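Local coordinates for protein Orf34 (PDB 5KLP) that transfers acetyl groups from acetyl-CoA to serine, threonine and lysine residues of proteins, with inositol hexakisphosphate as cofactor, impairing host microtubules and immunity, at residues S104-I109 against A127-H132; Y272-P277 against N295-N300; Y74-R79 against L330-R335. The protein carries 10 engineered substitutions. All coordinates share one frame; numbering follows the deposited sequence.

Contact 1 of 3, residues S104-I109 against A127-H132; sequences SAFRAI and ADVRLH
Val129 O is gripped by two N-H donors and one C-H. Phe106 N reaches it at 3.2 Å from 32° above the carbonyl plane, Arg130 NH1 bonds it at 3.0 Å from further above that plane, and Ala105 CA adds a CA-H...O contact. The Phe106 bond belongs to an antiparallel ladder in which Phe106-Val129 and Ala108-Ala127 are hydrogen-bonded pairs, while Ala105-Arg130 and Arg107-Asp128 are non-hydrogen-bonded. Leu131 N prolongs it by bonding Ser104 O at 2.7 Å, on a lone pair.

The side chains of Arg107, Asp128 and Arg130, on Ala105's face, form a salt-bridge network. Asp128 CG stands anti to the backbone N (chi1 -176°), so the carboxylate runs alongside Arg107; OD2 lies 2.6 Å from Arg107 NE, a salt bridge whose hydrogen bond is weak, the N-H...O angle being only 119°. Asp128 OD1 pairs with Arg130 NH1 at 2.7 Å, again weakly bonded. One water donates to Asp128 OD2 and accepts from Arg107 NH2 and Arg130 NH2, a bridge that probably softens the repulsion between those two arginine nitrogens, 4.5 Å apart.

On the other face, Phe106 takes the crowded chi1 position and lies beside Val129, whose CB stands over the ring face close to its normal, 3.9 Å from the centroid, a CH-pi contact.

Helix 91-98 covers that apolar face through Leu94 and Leu98. Helices 189-202 and 204-215 cover the charged one, where Asp208 pairs with Arg130 and His211 bonds Asp128. Strands 85-87 and 138-143 flank these two antiparallel strands, consecutive in the chain, in the mixed sheet of the acetyltransferase core.

Contact 2 of 3, residues Y272-P277 against N295-N300; sequences YLMKRP and NLVQRN. Engineered in segment 272-277: Tyr272 (natural residue Gln). With IHP (inositol hexakisphosphate), chain D.
Met274, present as selenomethionine, carries most of this contact between the C-terminal part of helix 267-274 and the first turn of helix 296-302. Its CB points toward the opposite segment. CG, set anti to the carbonyl carbon, comes 4.3 Å from Leu296 CB, a loose apolar approach. SE does more: it lies 3.6 Å from Val297 CG2 and 3.7 Å from Asn295 CG, so it touches a methyl and an amide carbon, which lie at roughly a right angle about it. The chain then bends at chi3 (70°), laying the terminal CE over the same flat side of the Asn295 amide as SE, 3.6 Å from ND2. No hydrogen bond joins the segments, so the contact rests on van der Waals packing; Leu273 CD1 approaches Leu296 CD2 only at 4.4 Å.

The amide under CE is itself fixed by the helix start. Asn295 is the N-cap, its OD1 accepting from Gln298 N at 2.9 Å, nearly along the C=O axis, while Gln298 OE1 accepts from Asn295 N in return, a capping box. Arg299 runs extended from CG to NE (chi1 179°), and the last torsion then swings the guanidinium to the side, where NH1 bonds IHP O34 at 2.7 Å and NH2 bonds IHP O24.

Val297 and Asn300 also pack on Ala270 and Leu267 of helix 267-274, Leu267 being a CoA-binding residue. Leu273 seats helix 267-274 on Ala253 of helix 252-255 and on Tyr261 of a loop, while Leu296 seats helix 296-302 on Val258 of a loop.

Contact 3 of 3, residues Y74-R79 against L330-R335; sequences YIENQR and LQEIKR. With IHP (inositol hexakisphosphate), chain D.
The charge-paired bonds come first. Glu76 uses the syn lone pairs of both oxygens: OE1 accepts from Arg79 NH1 at 2.7 Å within helix 61-79, and OE2 accepts from Arg335 NH1 at 2.9 Å across to helix 324-340. Both donors lie with the acceptor near their guanidinium plane, so one carboxylate spans two arginines.

The stack is the second kind. The guanidinium of Arg79 lies flat on that of Arg335, centres 3.4 Å apart and planes at 13°, while Gln331 NE2 covers the opposite face of Arg335.

Ligand bonds form the third. Arg79 NH2 reaches IHP O41 at 2.9 Å, Gln331 NE2 bonds O42, and Arg335 grips O22 through both NH1 and NH2. Gln331 NE2 also donates to Glu332 OE2, which joins the ligand shell to the acids behind it.

Like charges are crowded here: Glu76 OE2 is 2.5 Å from Glu332 OE1, close enough that one acid probably holds a proton. The two stacked cations likewise are probably tolerable because phosphates and carboxylates surround them. The same arginines bind the cofactor and join segments 74-79 and 330-335, whose axes lie at 79°, so the two are probably coupled, consistent with an allosteric enzyme.

In the fold
Along the chain, contacts 1 and 2 follow one another, and both fall between the two segments of contact 3, which brings helix 61-79 to helix 324-340 near the C-terminus. Contacts 1 and 2 lie on opposite sides of the chain's centre, their own centres 30 Å apart. Contact 3 comes within about 7 Å of each, nearest atoms, without touching either. Inositol hexakisphosphate links contacts 2 and 3, which bind it through Arg299 and through Arg79, Gln331 and Arg335. Helix 189-202, starting at the catalytic Cys189 and bearing cofactor-binding Lys199 and Lys202, packs on contacts 1 and 3, so the sheet, cofactor pocket and active site share one helix.

Contact 1 of 3, residues S104-I109 against A127-H132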
loop_
_atom_site.group_PDB
_atom_site.type_symbol
_atom_site.label_atom_id
_atom_site.label_comp_id
_atom_site.label_asym_id
_atom_site.label_seq_id
_atom_site.Cartn_x
_atom_site.Cartn_y
_atom_site.Cartn_z
ATOM N N SER A 104 1.824 -1.479 -20.649
ATOM C CA SER A 104 0.530 -2.108 -20.452
ATOM C C SER A 104 0.272 -2.413 -18.981
ATOM O O SER A 104 -0.876 -2.517 -18.569
ATOM C CB SER A 104 0.425 -3.380 -21.293
ATOM O OG SER A 104 1.123 -4.461 -20.684
ATOM N N ALA A 105 1.338 -2.619 -18.212
ATOM C CA ALA A 105 1.215 -2.847 -16.775
ATOM C C ALA A 105 2.050 -1.820 -16.000
ATOM O O ALA A 105 3.258 -1.715 -16.216
ATOM C CB ALA A 105 1.644 -4.265 -16.413
ATOM N N PHE A 106 1.431 -1.069 -15.094
ATOM C CA PHE A 106 2.218 -0.187 -14.236
ATOM C C PHE A 106 1.557 0.027 -12.884
ATOM O O PHE A 106 0.395 -0.344 -12.674
ATOM C CB PHE A 106 2.492 1.155 -14.935
ATOM C CG PHE A 106 1.280 2.031 -15.128
ATOM C CD1 PHE A 106 0.924 2.971 -14.167
ATOM C CD2 PHE A 106 0.521 1.951 -16.287
ATOM C CE1 PHE A 106 -0.182 3.795 -14.342
ATOM C CE2 PHE A 106 -0.581 2.772 -16.468
ATOM C CZ PHE A 106 -0.932 3.701 -15.492
ATOM N N ARG A 107 2.317 0.608 -11.963
ATOM C CA ARG A 107 1.818 0.863 -10.624
ATOM C C ARG A 107 1.958 2.355 -10.343
ATOM O O ARG A 107 2.852 3.017 -10.882
ATOM C CB ARG A 107 2.600 0.067 -9.562
ATOM C CG ARG A 107 3.136 -1.329 -9.964
ATOM C CD ARG A 107 2.079 -2.196 -10.521
ATOM N NE ARG A 107 2.377 -3.630 -10.615
ATOM C CZ ARG A 107 3.264 -4.204 -11.429
ATOM N NH1 ARG A 107 4.058 -3.490 -12.213
ATOM N NH2 ARG A 107 3.374 -5.523 -11.431
ATOM N N ALA A 108 1.073 2.884 -9.508
ATOM C CA ALA A 108 1.072 4.306 -9.213
ATOM C C ALA A 108 0.824 4.538 -7.724
ATOM O O ALA A 108 -0.028 3.876 -7.128
ATOM C CB ALA A 108 0.015 5.020 -10.044
ATOM N N ILE A 109 1.564 5.477 -7.137
ATOM C CA ILE A 109 1.310 5.933 -5.778
ATOM C C ILE A 109 0.922 7.401 -5.822
ATOM O O ILE A 109 1.577 8.208 -6.478
ATOM C CB ILE A 109 2.538 5.739 -4.877
ATOM C CG1 ILE A 109 2.916 4.255 -4.815
ATOM C CG2 ILE A 109 2.291 6.306 -3.466
ATOM C CD1 ILE A 109 4.238 3.980 -4.119
ATOM N N ALA A 127 -2.120 2.230 -6.813
ATOM C CA ALA A 127 -2.960 1.675 -7.871
ATOM C C ALA A 127 -2.137 0.799 -8.796
ATOM O O ALA A 127 -1.079 1.209 -9.280
ATOM C CB ALA A 127 -3.657 2.779 -8.665
ATOM N N ASP A 128 -2.639 -0.413 -9.014
ATOM C CA ASP A 128 -2.054 -1.381 -9.930
ATOM C C ASP A 128 -2.904 -1.419 -11.208
ATOM O O ASP A 128 -4.100 -1.687 -11.149
ATOM C CB ASP A 128 -1.991 -2.758 -9.260
ATOM C CG ASP A 128 -1.307 -3.806 -10.127
ATOM O OD1 ASP A 128 -1.961 -4.379 -11.021
ATOM O OD2 ASP A 128 -0.110 -4.065 -9.910
ATOM N N VAL A 129 -2.292 -1.135 -12.354
ATOM C CA VAL A 129 -3.045 -0.853 -13.570
ATOM C C VAL A 129 -2.699 -1.815 -14.704
ATOM O O VAL A 129 -1.555 -2.233 -14.831
ATOM C CB VAL A 129 -2.783 0.614 -14.048
ATOM C CG1 VAL A 129 -3.499 0.918 -15.378
ATOM C CG2 VAL A 129 -3.187 1.614 -12.966
ATOM N N ARG A 130 -3.701 -2.178 -15.503
ATOM C CA ARG A 130 -3.475 -2.818 -16.794
ATOM C C ARG A 130 -4.168 -2.058 -17.915
ATOM O O ARG A 130 -5.349 -1.715 -17.804
ATOM C CB ARG A 130 -3.965 -4.268 -16.818
ATOM C CG ARG A 130 -3.286 -5.177 -15.840
ATOM C CD ARG A 130 -1.814 -5.436 -16.159
ATOM N NE ARG A 130 -1.296 -6.404 -15.198
ATOM C CZ ARG A 130 -0.950 -6.103 -13.949
ATOM N NH1 ARG A 130 -1.031 -4.848 -13.511
ATOM N NH2 ARG A 130 -0.518 -7.056 -13.138
ATOM N N LEU A 131 -3.421 -1.773 -18.977
ATOM C CA LEU A 131 -4.004 -1.255 -20.210
ATOM C C LEU A 131 -4.422 -2.436 -21.055
ATOM O O LEU A 131 -3.806 -3.497 -20.972
ATOM C CB LEU A 131 -3.016 -0.370 -20.969
ATOM C CG LEU A 131 -2.495 0.825 -20.170
ATOM C CD1 LEU A 131 -1.461 1.606 -20.977
ATOM C CD2 LEU A 131 -3.623 1.727 -19.686
ATOM N N HIS A 132 -5.481 -2.274 -21.844
ATOM C CA HIS A 132 -6.029 -3.387 -22.610
ATOM C C HIS A 132 -6.276 -3.006 -24.071
ATOM O O HIS A 132 -6.580 -1.853 -24.383
ATOM C CB HIS A 132 -7.335 -3.874 -21.970
ATOM C CG HIS A 132 -7.158 -4.415 -20.584
ATOM N ND1 HIS A 132 -6.450 -5.569 -20.317
ATOM C CD2 HIS A 132 -7.568 -3.940 -19.386
ATOM C CE1 HIS A 132 -6.440 -5.785 -19.013
ATOM N NE2 HIS A 132 -7.113 -4.813 -18.424
HETATM O O HOH W 1 0.600 -6.539 -10.359
#

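Contact 2 of 3, residues Y272-P277 against N295-N300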
loop_
_atom_site.group_PDB
_atom_site.type_symbol
_atom_site.label_atom_id
_atom_site.label_comp_id
_atom_site.label_asym_id
_atom_site.label_seq_id
_atom_site.Cartn_x
_atom_site.Cartn_y
_atom_site.Cartn_z
ATOM N N TYR A 272 -6.287 -13.107 14.239
ATOM C CA TYR A 272 -7.562 -13.471 13.613
ATOM C C TYR A 272 -7.423 -13.844 12.131
ATOM O O TYR A 272 -8.146 -14.706 11.634
ATOM C CB TYR A 272 -8.590 -12.342 13.785
ATOM C CG TYR A 272 -8.942 -12.126 15.245
ATOM C CD1 TYR A 272 -9.600 -13.108 15.962
ATOM C CD2 TYR A 272 -8.594 -10.955 15.904
ATOM C CE1 TYR A 272 -9.900 -12.941 17.301
ATOM C CE2 TYR A 272 -8.893 -10.774 17.249
ATOM C CZ TYR A 272 -9.551 -11.771 17.938
ATOM O OH TYR A 272 -9.857 -11.604 19.267
ATOM N N LEU A 273 -6.501 -13.202 11.428
ATOM C CA LEU A 273 -6.271 -13.542 10.029
ATOM C C LEU A 273 -5.808 -14.995 9.895
ATOM O O LEU A 273 -6.253 -15.714 9.004
ATOM C CB LEU A 273 -5.248 -12.587 9.411
ATOM C CG LEU A 273 -5.793 -11.170 9.195
ATOM C CD1 LEU A 273 -4.750 -10.294 8.555
ATOM C CD2 LEU A 273 -7.027 -11.247 8.327
HETATM N N MSE A 274 -4.921 -15.424 10.793
HETATM C CA MSE A 274 -4.429 -16.806 10.785
HETATM C C MSE A 274 -5.484 -17.832 11.170
HETATM O O MSE A 274 -5.295 -19.030 10.970
HETATM C CB MSE A 274 -3.237 -16.956 11.724
HETATM C CG MSE A 274 -1.980 -16.277 11.233
HETATM SE SE MSE A 274 -0.423 -16.967 12.204
HETATM C CE MSE A 274 -0.382 -18.775 11.448
ATOM N N LYS A 275 -6.592 -17.360 11.727
ATOM C CA LYS A 275 -7.672 -18.243 12.157
ATOM C C LYS A 275 -8.652 -18.513 11.029
ATOM O O LYS A 275 -9.516 -19.373 11.143
ATOM C CB LYS A 275 -8.406 -17.627 13.352
ATOM C CG LYS A 275 -7.619 -17.675 14.648
ATOM C CD LYS A 275 -8.527 -17.637 15.879
ATOM C CE LYS A 275 -9.911 -18.215 15.620
ATOM N NZ LYS A 275 -10.780 -18.100 16.826
ATOM N N ARG A 276 -8.519 -17.767 9.939
ATOM C CA ARG A 276 -9.419 -17.915 8.806
ATOM C C ARG A 276 -9.348 -19.336 8.252
ATOM O O ARG A 276 -8.265 -19.873 8.036
ATOM C CB ARG A 276 -9.101 -16.876 7.720
ATOM C CG ARG A 276 -9.321 -15.430 8.192
ATOM C CD ARG A 276 -8.772 -14.386 7.207
ATOM N NE ARG A 276 -9.697 -14.160 6.103
ATOM C CZ ARG A 276 -9.561 -14.724 4.909
ATOM N NH1 ARG A 276 -8.529 -15.533 4.687
ATOM N NH2 ARG A 276 -10.449 -14.490 3.948
ATOM N N PRO A 277 -10.518 -19.954 8.050
ATOM C CA PRO A 277 -10.694 -21.333 7.580
ATOM C C PRO A 277 -9.937 -21.641 6.293
ATOM O O PRO A 277 -9.448 -22.761 6.141
ATOM C CB PRO A 277 -12.203 -21.437 7.354
ATOM C CG PRO A 277 -12.781 -20.459 8.302
ATOM C CD PRO A 277 -11.805 -19.309 8.354
ATOM N N ASN A 295 5.629 -17.180 10.502
ATOM C CA ASN A 295 4.279 -16.844 10.071
ATOM C C ASN A 295 3.927 -15.425 10.499
ATOM O O ASN A 295 4.716 -14.750 11.156
ATOM C CB ASN A 295 3.250 -17.861 10.598
ATOM C CG ASN A 295 3.160 -17.902 12.120
ATOM O OD1 ASN A 295 3.243 -16.879 12.798
ATOM N ND2 ASN A 295 2.962 -19.102 12.660
ATOM N N LEU A 296 2.729 -14.989 10.131
ATOM C CA LEU A 296 2.296 -13.619 10.363
ATOM C C LEU A 296 2.335 -13.211 11.844
ATOM O O LEU A 296 2.776 -12.116 12.179
ATOM C CB LEU A 296 0.886 -13.450 9.802
ATOM C CG LEU A 296 0.441 -12.126 9.210
ATOM C CD1 LEU A 296 1.479 -11.563 8.234
ATOM C CD2 LEU A 296 -0.903 -12.353 8.522
ATOM N N VAL A 297 1.864 -14.077 12.735
ATOM C CA VAL A 297 1.901 -13.726 14.151
ATOM C C VAL A 297 3.344 -13.657 14.682
ATOM O O VAL A 297 3.693 -12.751 15.436
ATOM C CB VAL A 297 1.069 -14.707 14.985
ATOM C CG1 VAL A 297 1.404 -14.563 16.454
ATOM C CG2 VAL A 297 -0.429 -14.445 14.741
ATOM N N GLN A 298 4.187 -14.591 14.264
ATOM C CA GLN A 298 5.572 -14.597 14.720
ATOM C C GLN A 298 6.297 -13.354 14.231
ATOM O O GLN A 298 7.095 -12.764 14.958
ATOM C CB GLN A 298 6.295 -15.854 14.239
ATOM C CG GLN A 298 5.802 -17.134 14.921
ATOM C CD GLN A 298 6.311 -18.376 14.234
ATOM O OE1 GLN A 298 6.486 -18.397 13.015
ATOM N NE2 GLN A 298 6.577 -19.415 15.013
ATOM N N ARG A 299 6.009 -12.951 12.998
ATOM C CA ARG A 299 6.625 -11.754 12.458
ATOM C C ARG A 299 6.208 -10.534 13.261
ATOM O O ARG A 299 7.059 -9.735 13.680
ATOM C CB ARG A 299 6.266 -11.557 10.981
ATOM C CG ARG A 299 6.888 -10.289 10.450
ATOM C CD ARG A 299 6.558 -9.969 9.003
ATOM N NE ARG A 299 7.202 -8.696 8.701
ATOM C CZ ARG A 299 8.456 -8.568 8.275
ATOM N NH1 ARG A 299 9.210 -9.636 8.048
ATOM N NH2 ARG A 299 8.954 -7.354 8.064
ATOM N N ASN A 300 4.904 -10.418 13.507
ATOM C CA ASN A 300 4.365 -9.298 14.259
ATOM C C ASN A 300 5.031 -9.182 15.620
ATOM O O ASN A 300 5.428 -8.088 16.036
ATOM C CB ASN A 300 2.850 -9.442 14.432
ATOM C CG ASN A 300 2.209 -8.189 15.011
ATOM O OD1 ASN A 300 2.316 -7.923 16.209
ATOM N ND2 ASN A 300 1.544 -7.411 14.160
HETATM C C1 IHP D . 13.644 -8.158 0.785
HETATM C C2 IHP D . 12.295 -7.520 1.350
HETATM C C3 IHP D . 11.871 -7.623 2.865
HETATM C C4 IHP D . 12.856 -8.517 3.754
HETATM C C5 IHP D . 13.752 -9.516 3.047
HETATM C C6 IHP D . 14.498 -8.705 1.997
HETATM O O11 IHP D . 13.432 -9.036 -0.162
HETATM P P1 IHP D . 13.968 -9.088 -1.767
HETATM O O21 IHP D . 12.853 -9.612 -2.669
HETATM O O31 IHP D . 15.166 -10.036 -1.882
HETATM O O41 IHP D . 14.409 -7.748 -2.333
HETATM O O12 IHP D . 11.210 -7.745 0.534
HETATM P P2 IHP D . 10.497 -6.398 -0.182
HETATM O O22 IHP D . 11.533 -5.669 -1.063
HETATM O O32 IHP D . 9.263 -6.711 -1.035
HETATM O O42 IHP D . 10.124 -5.390 0.931
HETATM O O13 IHP D . 10.690 -8.099 2.865
HETATM P P3 IHP D . 9.171 -7.576 3.374
HETATM O O23 IHP D . 8.597 -6.296 2.765
HETATM O O33 IHP D . 8.450 -8.783 2.776
HETATM O O43 IHP D . 9.004 -7.525 4.890
HETATM O O14 IHP D . 12.207 -9.128 4.756
HETATM P P4 IHP D . 12.174 -8.550 6.270
HETATM O O24 IHP D . 11.168 -7.406 6.416
HETATM O O34 IHP D . 11.853 -9.651 7.302
HETATM O O44 IHP D . 13.551 -7.984 6.663
HETATM O O15 IHP D . 13.173 -10.655 2.634
HETATM P P5 IHP D . 13.520 -12.184 3.306
HETATM O O25 IHP D . 14.305 -12.036 4.614
HETATM O O35 IHP D . 12.210 -12.953 3.632
HETATM O O45 IHP D . 14.355 -13.060 2.367
HETATM O O16 IHP D . 15.561 -9.375 1.556
HETATM P P6 IHP D . 16.987 -8.695 1.133
HETATM O O26 IHP D . 17.309 -7.520 2.055
HETATM O O36 IHP D . 18.139 -9.714 1.210
HETATM O O46 IHP D . 16.938 -8.183 -0.311
#

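Contact 3 of 3, residues Y74-R79 against L330-R335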
loop_
_atom_site.group_PDB
_atom_site.type_symbol
_atom_site.label_atom_id
_atom_site.label_comp_id
_atom_site.label_asym_id
_atom_site.label_seq_id
_atom_site.Cartn_x
_atom_site.Cartn_y
_atom_site.Cartn_z
ATOM N N TYR A 74 12.500 5.431 -7.955
ATOM C CA TYR A 74 13.550 5.357 -8.968
ATOM C C TYR A 74 14.477 4.149 -8.713
ATOM O O TYR A 74 14.862 3.437 -9.638
ATOM C CB TYR A 74 14.329 6.672 -9.003
ATOM C CG TYR A 74 15.385 6.734 -10.072
ATOM C CD1 TYR A 74 15.025 6.918 -11.402
ATOM C CD2 TYR A 74 16.733 6.656 -9.763
ATOM C CE1 TYR A 74 15.978 6.994 -12.396
ATOM C CE2 TYR A 74 17.696 6.739 -10.752
ATOM C CZ TYR A 74 17.309 6.907 -12.064
ATOM O OH TYR A 74 18.257 6.979 -13.049
ATOM N N ILE A 75 14.856 3.942 -7.456
ATOM C CA ILE A 75 15.731 2.828 -7.083
ATOM C C ILE A 75 15.027 1.471 -7.257
ATOM O O ILE A 75 15.576 0.516 -7.807
ATOM C CB ILE A 75 16.169 2.938 -5.595
ATOM C CG1 ILE A 75 17.117 4.121 -5.376
ATOM C CG2 ILE A 75 16.767 1.635 -5.109
ATOM C CD1 ILE A 75 18.337 4.094 -6.215
ATOM N N GLU A 76 13.782 1.403 -6.821
ATOM C CA GLU A 76 13.063 0.134 -6.864
ATOM C C GLU A 76 12.741 -0.273 -8.302
ATOM O O GLU A 76 12.766 -1.456 -8.637
ATOM C CB GLU A 76 11.784 0.219 -6.028
ATOM C CG GLU A 76 11.984 0.212 -4.506
ATOM C CD GLU A 76 12.670 -1.060 -3.975
ATOM O OE1 GLU A 76 12.841 -2.034 -4.733
ATOM O OE2 GLU A 76 13.009 -1.103 -2.774
ATOM N N ASN A 77 12.496 0.706 -9.170
ATOM C CA ASN A 77 12.271 0.402 -10.575
ATOM C C ASN A 77 13.493 -0.241 -11.216
ATOM O O ASN A 77 13.373 -1.064 -12.129
ATOM C CB ASN A 77 11.884 1.660 -11.351
ATOM C CG ASN A 77 10.404 1.952 -11.275
ATOM O OD1 ASN A 77 9.591 1.043 -11.075
ATOM N ND2 ASN A 77 10.039 3.220 -11.448
ATOM N N GLN A 78 14.665 0.151 -10.732
ATOM C CA GLN A 78 15.922 -0.416 -11.189
ATOM C C GLN A 78 16.186 -1.781 -10.588
ATOM O O GLN A 78 16.638 -2.667 -11.292
ATOM C CB GLN A 78 17.072 0.527 -10.872
ATOM C CG GLN A 78 16.915 1.839 -11.587
ATOM C CD GLN A 78 16.749 1.672 -13.082
ATOM O OE1 GLN A 78 15.672 1.914 -13.628
ATOM N NE2 GLN A 78 17.815 1.248 -13.752
ATOM N N ARG A 79 15.923 -1.941 -9.292
ATOM C CA ARG A 79 16.151 -3.224 -8.628
ATOM C C ARG A 79 15.273 -4.312 -9.248
ATOM O O ARG A 79 15.677 -5.469 -9.345
ATOM C CB ARG A 79 15.854 -3.144 -7.121
ATOM C CG ARG A 79 16.760 -2.184 -6.352
ATOM C CD ARG A 79 16.551 -2.213 -4.829
ATOM N NE ARG A 79 16.726 -3.547 -4.249
ATOM C CZ ARG A 79 15.754 -4.409 -3.960
ATOM N NH1 ARG A 79 14.476 -4.105 -4.183
ATOM N NH2 ARG A 79 16.068 -5.589 -3.437
ATOM N N LEU A 330 13.463 1.855 6.800
ATOM C CA LEU A 330 14.911 1.758 6.950
ATOM C C LEU A 330 15.521 0.982 5.776
ATOM O O LEU A 330 16.573 1.341 5.249
ATOM C CB LEU A 330 15.258 1.076 8.277
ATOM C CG LEU A 330 14.706 1.773 9.533
ATOM C CD1 LEU A 330 15.136 1.041 10.794
ATOM C CD2 LEU A 330 15.144 3.234 9.601
ATOM N N GLN A 331 14.853 -0.096 5.383
ATOM C CA GLN A 331 15.284 -0.908 4.254
ATOM C C GLN A 331 15.320 -0.103 2.956
ATOM O O GLN A 331 16.273 -0.209 2.171
ATOM C CB GLN A 331 14.355 -2.112 4.093
ATOM C CG GLN A 331 14.485 -2.816 2.770
ATOM C CD GLN A 331 13.420 -3.887 2.595
ATOM O OE1 GLN A 331 13.497 -4.963 3.193
ATOM N NE2 GLN A 331 12.392 -3.575 1.805
ATOM N N GLU A 332 14.287 0.709 2.736
ATOM C CA GLU A 332 14.198 1.495 1.509
ATOM C C GLU A 332 15.266 2.593 1.442
ATOM O O GLU A 332 15.863 2.821 0.399
ATOM C CB GLU A 332 12.811 2.100 1.378
ATOM C CG GLU A 332 11.753 1.031 1.206
ATOM C CD GLU A 332 12.130 0.058 0.107
ATOM O OE1 GLU A 332 11.958 0.430 -1.078
ATOM O OE2 GLU A 332 12.607 -1.061 0.424
ATOM N N ILE A 333 15.493 3.266 2.562
ATOM C CA ILE A 333 16.505 4.324 2.617
ATOM C C ILE A 333 17.882 3.724 2.374
ATOM O O ILE A 333 18.680 4.251 1.580
ATOM C CB ILE A 333 16.448 5.055 3.961
ATOM C CG1 ILE A 333 15.082 5.731 4.111
ATOM C CG2 ILE A 333 17.583 6.070 4.087
ATOM C CD1 ILE A 333 14.864 6.383 5.442
ATOM N N LYS A 334 18.130 2.583 3.011
ATOM C CA LYS A 334 19.358 1.830 2.775
ATOM C C LYS A 334 19.531 1.498 1.283
ATOM O O LYS A 334 20.603 1.684 0.718
ATOM C CB LYS A 334 19.357 0.542 3.602
ATOM C CG LYS A 334 20.637 -0.284 3.504
ATOM C CD LYS A 334 20.407 -1.691 4.052
ATOM C CE LYS A 334 21.600 -2.602 3.796
ATOM N NZ LYS A 334 21.515 -3.873 4.577
ATOM N N ARG A 335 18.475 1.027 0.637
ATOM C CA ARG A 335 18.577 0.728 -0.785
ATOM C C ARG A 335 18.930 1.980 -1.595
ATOM O O ARG A 335 19.726 1.916 -2.530
ATOM C CB ARG A 335 17.288 0.094 -1.279
ATOM C CG ARG A 335 17.173 -1.364 -0.862
ATOM C CD ARG A 335 15.778 -1.930 -1.159
ATOM N NE ARG A 335 15.685 -3.302 -0.684
ATOM C CZ ARG A 335 14.582 -4.041 -0.746
ATOM N NH1 ARG A 335 13.478 -3.543 -1.289
ATOM N NH2 ARG A 335 14.595 -5.279 -0.273
HETATM C C1 IHP D . 13.644 -8.158 0.785
HETATM C C2 IHP D . 12.295 -7.520 1.350
HETATM C C3 IHP D . 11.871 -7.623 2.865
HETATM C C4 IHP D . 12.856 -8.517 3.754
HETATM C C5 IHP D . 13.752 -9.516 3.047
HETATM C C6 IHP D . 14.498 -8.705 1.997
HETATM O O11 IHP D . 13.432 -9.036 -0.162
HETATM P P1 IHP D . 13.968 -9.088 -1.767
HETATM O O21 IHP D . 12.853 -9.612 -2.669
HETATM O O31 IHP D . 15.166 -10.036 -1.882
HETATM O O41 IHP D . 14.409 -7.748 -2.333
HETATM O O12 IHP D . 11.210 -7.745 0.534
HETATM P P2 IHP D . 10.497 -6.398 -0.182
HETATM O O22 IHP D . 11.533 -5.669 -1.063
HETATM O O32 IHP D . 9.263 -6.711 -1.035
HETATM O O42 IHP D . 10.124 -5.390 0.931
HETATM O O13 IHP D . 10.690 -8.099 2.865
HETATM P P3 IHP D . 9.171 -7.576 3.374
HETATM O O23 IHP D . 8.597 -6.296 2.765
HETATM O O33 IHP D . 8.450 -8.783 2.776
HETATM O O43 IHP D . 9.004 -7.525 4.890
HETATM O O14 IHP D . 12.207 -9.128 4.756
HETATM P P4 IHP D . 12.174 -8.550 6.270
HETATM O O24 IHP D . 11.168 -7.406 6.416
HETATM O O34 IHP D . 11.853 -9.651 7.302
HETATM O O44 IHP D . 13.551 -7.984 6.663
HETATM O O15 IHP D . 13.173 -10.655 2.634
HETATM P P5 IHP D . 13.520 -12.184 3.306
HETATM O O25 IHP D . 14.305 -12.036 4.614
HETATM O O35 IHP D . 12.210 -12.953 3.632
HETATM O O45 IHP D . 14.355 -13.060 2.367
HETATM O O16 IHP D . 15.561 -9.375 1.556
HETATM P P6 IHP D . 16.987 -8.695 1.133
HETATM O O26 IHP D . 17.309 -7.520 2.055
HETATM O O36 IHP D . 18.139 -9.714 1.210
HETATM O O46 IHP D . 16.938 -8.183 -0.311
#